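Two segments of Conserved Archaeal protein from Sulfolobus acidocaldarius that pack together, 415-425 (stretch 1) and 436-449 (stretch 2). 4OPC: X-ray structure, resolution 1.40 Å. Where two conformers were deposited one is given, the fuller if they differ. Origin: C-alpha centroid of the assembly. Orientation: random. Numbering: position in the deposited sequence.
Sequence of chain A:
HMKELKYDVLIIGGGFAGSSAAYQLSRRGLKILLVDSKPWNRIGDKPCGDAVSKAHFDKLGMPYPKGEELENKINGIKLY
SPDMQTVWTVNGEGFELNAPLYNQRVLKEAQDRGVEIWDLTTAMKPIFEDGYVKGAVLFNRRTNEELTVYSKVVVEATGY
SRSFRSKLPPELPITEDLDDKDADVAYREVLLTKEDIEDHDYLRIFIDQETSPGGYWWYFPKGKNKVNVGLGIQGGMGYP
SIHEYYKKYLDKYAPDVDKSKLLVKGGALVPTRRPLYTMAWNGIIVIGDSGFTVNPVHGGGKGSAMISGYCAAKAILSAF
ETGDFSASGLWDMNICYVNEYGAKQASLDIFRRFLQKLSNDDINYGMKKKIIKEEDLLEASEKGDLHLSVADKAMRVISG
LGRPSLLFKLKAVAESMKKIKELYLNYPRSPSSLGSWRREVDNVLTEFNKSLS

Stretch 1 (415-425) ESMKKIKELYL
Stretch 2, residues 436-449: SWRREVDNVLTEFN

How are the two backbones laid against each other? Both stretches are helical, with phi near -60° and psi near -45° for most residues; from Lys-419 and from Glu-440 onward, each backbone N is bonded to the O four residues earlier, as in Tyr-424 N to Ile-420 O at 3.0 Å. The helices run antiparallel, their N-to-C directions 171° apart and their axes 10.4 Å apart at closest approach. Two pairs of alpha carbons set the register: Ser-416 CA lies 7.1 Å from Phe-448 CA, and Ile-420 CA 6.8 Å from Val-441 CA. The start of stretch 1 therefore meets the end of stretch 2, and together the two bury 544 Å².

What happens at the first turn of stretch 1? Ser-416 (chi1 m) points its CA-to-CB bond toward the partner helix and meets Phe-448 (chi1 t, chi2 72°): Ser-416 OG is 3.5 Å from Phe-448 CD1, approaching the ring obliquely in a van der Waals contact. On the outward side, Lys-418 (chi1 to chi3 t, chi4 p) reaches one turn along its own helix, where Lys-418 NZ forms a salt bridge with Glu-422 OE2 at 2.9 Å. Lys-419 is extended, all four chi angles t, so its aliphatic chain covers the margin of the contact, with Lys-419 CE 3.9 Å from Val-444 CG2. Its charged end joins Glu-447 (chi1 m, chi2 t, chi3 40°) through a water by two weak hydrogen bonds: the water accepts from Lys-419 NZ at 3.5 Å and donates to Glu-447 OE1 at 2.8 Å.

Which side chains fill the space between the helices? Ile-420, with chi1 and chi2 both t, is buried and makes apolar contacts with three residues: Ile-420 CD1 is 4.1 Å from Val-441 CG1 and 4.0 Å from Leu-445 CD2 (Leu-445 chi1 m, chi2 t), while Ile-420 CB is 4.3 Å from Val-444 CG1. Leu-423 (chi1 -87°, chi2 t) is the knob, seated among Trp-437, Glu-440, Val-441 and Val-444. Leu-423 CD1 lies 3.8 Å from Val-444 CG2 and 4.0 Å from Val-441 CG2, both valines having chi1 t; Leu-423 CD2 is 3.8 Å from Glu-440 OE2, against a carboxylate at the exposed margin.

How does the tryptophan tie down the far end? Trp-437 (chi1 t, chi2 86°) starts sideways, but its indole comes nearer and Trp-437 NE1 donates to Leu-423 O at 2.9 Å, with an N-H...O angle of 167°. This nearly straight bond is the only direct hydrogen bond between the stretches, and the acceptor lies near the indole plane. The same indole turns its edge toward the face of Tyr-424 (chi1 -83°, chi2 71°): the six-membered rings have centroids 4.9 Å apart and planes at 69°, with Tyr-424 CZ 3.6 Å from Trp-437 CH2. Tyr-424 OH also lies 3.9 Å from Val-441 CG1, while Leu-425 points away from the partner helix.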

# COMPACT_ATOMS: atom_id res chain seq x y z
N GLU A 415 18.14 15.76 0.62
CA GLU A 415 19.28 15.27 -0.15
C GLU A 415 19.22 13.75 -0.27
O GLU A 415 19.45 13.20 -1.35
CB GLU A 415 20.60 15.71 0.50
CG GLU A 415 20.88 17.20 0.36
CD GLU A 415 21.98 17.68 1.29
OE1 GLU A 415 22.48 16.88 2.11
OE2 GLU A 415 22.35 18.87 1.20
N SER A 416 18.92 13.07 0.83
CA SER A 416 18.83 11.61 0.81
C SER A 416 17.65 11.15 -0.06
O SER A 416 17.76 10.15 -0.77
CB SER A 416 18.69 11.05 2.23
OG SER A 416 19.91 11.21 2.94
N MET A 417 16.53 11.86 0.01
CA MET A 417 15.39 11.57 -0.86
C MET A 417 15.75 11.65 -2.33
O MET A 417 15.42 10.75 -3.11
CB MET A 417 14.21 12.49 -0.55
CG MET A 417 13.60 12.27 0.84
SD MET A 417 12.39 13.51 1.31
CE MET A 417 11.12 13.27 0.07
N LYS A 418 16.41 12.73 -2.72
CA LYS A 418 16.84 12.91 -4.10
C LYS A 418 17.78 11.78 -4.52
O LYS A 418 17.65 11.23 -5.61
CB LYS A 418 17.51 14.28 -4.26
CG LYS A 418 18.05 14.56 -5.66
CD LYS A 418 18.53 16.01 -5.76
CE LYS A 418 19.25 16.27 -7.07
NZ LYS A 418 18.44 15.83 -8.24
N LYS A 419 18.70 11.43 -3.63
CA LYS A 419 19.68 10.38 -3.90
C LYS A 419 19.02 9.02 -4.13
O LYS A 419 19.35 8.32 -5.09
CB LYS A 419 20.69 10.27 -2.76
CG LYS A 419 21.69 9.16 -2.97
CD LYS A 419 22.96 9.37 -2.17
CE LYS A 419 24.03 8.36 -2.59
NZ LYS A 419 25.31 8.54 -1.84
N ILE A 420 18.10 8.64 -3.26
CA ILE A 420 17.44 7.36 -3.44
C ILE A 420 16.53 7.39 -4.68
O ILE A 420 16.45 6.40 -5.41
CB ILE A 420 16.73 6.88 -2.15
CG1 ILE A 420 16.55 5.36 -2.16
CG2 ILE A 420 15.40 7.60 -1.94
CD1 ILE A 420 16.00 4.81 -0.86
N LYS A 421 15.89 8.53 -4.95
CA LYS A 421 15.02 8.62 -6.12
C LYS A 421 15.83 8.38 -7.39
O LYS A 421 15.40 7.64 -8.27
CB LYS A 421 14.31 9.97 -6.19
CG LYS A 421 13.19 10.02 -7.22
CD LYS A 421 11.83 10.19 -6.57
CE LYS A 421 10.75 10.44 -7.60
NZ LYS A 421 10.96 11.71 -8.34
N GLU A 422 17.01 8.99 -7.44
CA GLU A 422 17.92 8.81 -8.57
C GLU A 422 18.37 7.36 -8.74
O GLU A 422 18.48 6.87 -9.86
CB GLU A 422 19.13 9.74 -8.44
CG GLU A 422 18.78 11.21 -8.61
CD GLU A 422 19.96 12.13 -8.37
OE1 GLU A 422 21.04 11.63 -7.98
OE2 GLU A 422 19.81 13.35 -8.57
N LEU A 423 18.65 6.67 -7.63
CA LEU A 423 18.99 5.26 -7.70
C LEU A 423 17.85 4.47 -8.32
O LEU A 423 18.07 3.58 -9.14
CB LEU A 423 19.31 4.68 -6.32
CG LEU A 423 20.75 4.80 -5.84
CD1 LEU A 423 20.86 4.32 -4.41
CD2 LEU A 423 21.67 3.99 -6.74
N TYR A 424 16.62 4.80 -7.93
CA TYR A 424 15.45 4.11 -8.48
C TYR A 424 15.18 4.47 -9.94
O TYR A 424 14.72 3.62 -10.70
CB TYR A 424 14.22 4.30 -7.59
CG TYR A 424 14.21 3.32 -6.46
CD1 TYR A 424 15.12 3.43 -5.41
CD2 TYR A 424 13.33 2.24 -6.46
CE1 TYR A 424 15.13 2.52 -4.38
CE2 TYR A 424 13.33 1.32 -5.43
CZ TYR A 424 14.24 1.47 -4.39
OH TYR A 424 14.24 0.55 -3.37
N LEU A 425 15.46 5.71 -10.33
CA LEU A 425 15.36 6.10 -11.73
C LEU A 425 16.41 5.37 -12.58
O LEU A 425 16.28 5.28 -13.81
CB LEU A 425 15.46 7.62 -11.90
CG LEU A 425 14.33 8.39 -11.20
CD1 LEU A 425 14.45 9.89 -11.44
CD2 LEU A 425 12.97 7.88 -11.64
N SER A 436 24.17 -5.58 -6.94
CA SER A 436 24.99 -4.40 -6.71
C SER A 436 24.12 -3.16 -6.48
O SER A 436 24.44 -2.32 -5.64
CB SER A 436 25.98 -4.17 -7.85
OG SER A 436 25.32 -4.02 -9.09
N TRP A 437 23.01 -3.07 -7.20
CA TRP A 437 22.08 -1.95 -7.03
C TRP A 437 21.43 -1.99 -5.65
O TRP A 437 21.37 -0.97 -4.95
CB TRP A 437 21.04 -1.98 -8.14
CG TRP A 437 19.94 -0.97 -7.98
CD1 TRP A 437 19.95 0.33 -8.41
CD2 TRP A 437 18.67 -1.18 -7.37
NE1 TRP A 437 18.75 0.93 -8.10
CE2 TRP A 437 17.95 0.03 -7.46
CE3 TRP A 437 18.05 -2.29 -6.78
CZ2 TRP A 437 16.66 0.17 -6.96
CZ3 TRP A 437 16.77 -2.14 -6.28
CH2 TRP A 437 16.09 -0.92 -6.37
N ARG A 438 20.95 -3.17 -5.25
CA ARG A 438 20.34 -3.35 -3.93
C ARG A 438 21.30 -2.93 -2.81
O ARG A 438 20.88 -2.30 -1.84
CB ARG A 438 19.90 -4.81 -3.75
CG ARG A 438 19.29 -5.14 -2.40
CD ARG A 438 18.85 -6.61 -2.35
NE ARG A 438 19.98 -7.50 -2.56
CZ ARG A 438 19.99 -8.53 -3.40
NH1 ARG A 438 18.92 -8.84 -4.12
NH2 ARG A 438 21.09 -9.27 -3.52
N ARG A 439 22.58 -3.27 -2.95
CA ARG A 439 23.55 -2.91 -1.93
C ARG A 439 23.73 -1.39 -1.86
O ARG A 439 23.89 -0.83 -0.78
CB ARG A 439 24.88 -3.64 -2.14
CG ARG A 439 24.77 -5.15 -1.93
CD ARG A 439 26.12 -5.86 -1.98
NE ARG A 439 26.66 -5.95 -3.33
CZ ARG A 439 26.40 -6.94 -4.18
NH1 ARG A 439 25.59 -7.93 -3.82
NH2 ARG A 439 26.94 -6.95 -5.39
N GLU A 440 23.68 -0.73 -3.01
CA GLU A 440 23.72 0.73 -3.02
C GLU A 440 22.53 1.33 -2.27
O GLU A 440 22.69 2.28 -1.49
CB GLU A 440 23.72 1.27 -4.45
CG GLU A 440 24.99 1.07 -5.22
CD GLU A 440 24.95 1.80 -6.55
OE1 GLU A 440 24.55 1.18 -7.56
OE2 GLU A 440 25.31 2.99 -6.58
N VAL A 441 21.34 0.79 -2.49
CA VAL A 441 20.15 1.30 -1.84
C VAL A 441 20.23 1.06 -0.34
O VAL A 441 19.96 1.97 0.46
CB VAL A 441 18.86 0.66 -2.41
CG1 VAL A 441 17.65 1.14 -1.62
CG2 VAL A 441 18.71 0.99 -3.88
N ASP A 442 20.61 -0.15 0.04
CA ASP A 442 20.78 -0.50 1.45
C ASP A 442 21.77 0.44 2.13
O ASP A 442 21.53 0.87 3.26
CB ASP A 442 21.24 -1.95 1.61
CG ASP A 442 20.11 -2.96 1.37
OD1 ASP A 442 18.93 -2.58 1.52
OD2 ASP A 442 20.42 -4.12 1.06
N ASN A 443 22.86 0.76 1.45
CA ASN A 443 23.84 1.68 2.02
C ASN A 443 23.26 3.08 2.27
O ASN A 443 23.52 3.69 3.31
CB ASN A 443 25.11 1.75 1.18
CG ASN A 443 25.93 0.48 1.24
OD1 ASN A 443 25.73 -0.35 2.13
ND2 ASN A 443 26.86 0.32 0.31
N VAL A 444 22.48 3.58 1.32
CA VAL A 444 21.83 4.88 1.49
C VAL A 444 20.93 4.86 2.73
O VAL A 444 20.95 5.78 3.54
CB VAL A 444 21.01 5.27 0.24
CG1 VAL A 444 20.12 6.48 0.53
CG2 VAL A 444 21.92 5.53 -0.94
N LEU A 445 20.16 3.79 2.88
CA LEU A 445 19.27 3.66 4.02
C LEU A 445 20.02 3.53 5.35
O LEU A 445 19.65 4.17 6.33
CB LEU A 445 18.33 2.47 3.82
CG LEU A 445 17.36 2.63 2.66
CD1 LEU A 445 16.65 1.32 2.37
CD2 LEU A 445 16.33 3.71 2.96
N THR A 446 21.06 2.70 5.37
CA THR A 446 21.89 2.52 6.56
C THR A 446 22.48 3.86 7.02
O THR A 446 22.40 4.21 8.20
CB THR A 446 23.03 1.52 6.32
OG1 THR A 446 22.48 0.24 6.01
CG2 THR A 446 23.92 1.41 7.56
N GLU A 447 23.07 4.59 6.08
CA GLU A 447 23.65 5.89 6.40
C GLU A 447 22.58 6.88 6.86
O GLU A 447 22.80 7.66 7.78
CB GLU A 447 24.40 6.46 5.20
CG GLU A 447 25.61 5.68 4.77
CD GLU A 447 26.29 6.29 3.56
OE1 GLU A 447 26.39 7.53 3.49
OE2 GLU A 447 26.71 5.52 2.66
N PHE A 448 21.42 6.85 6.22
CA PHE A 448 20.35 7.75 6.62
C PHE A 448 19.85 7.46 8.03
O PHE A 448 19.68 8.37 8.83
CB PHE A 448 19.19 7.75 5.62
CG PHE A 448 18.10 8.71 6.00
CD1 PHE A 448 18.31 10.07 5.88
CD2 PHE A 448 16.92 8.26 6.56
CE1 PHE A 448 17.34 10.98 6.26
CE2 PHE A 448 15.94 9.16 6.94
CZ PHE A 448 16.15 10.51 6.79
N ASN A 449 19.62 6.18 8.34
CA ASN A 449 19.19 5.80 9.68
C ASN A 449 20.15 6.31 10.73
O ASN A 449 19.74 6.82 11.78
CB ASN A 449 19.10 4.28 9.81
CG ASN A 449 17.96 3.68 9.01
OD1 ASN A 449 16.98 4.35 8.68
ND2 ASN A 449 18.08 2.39 8.70
O HOH W 1 24.44 7.79 1.47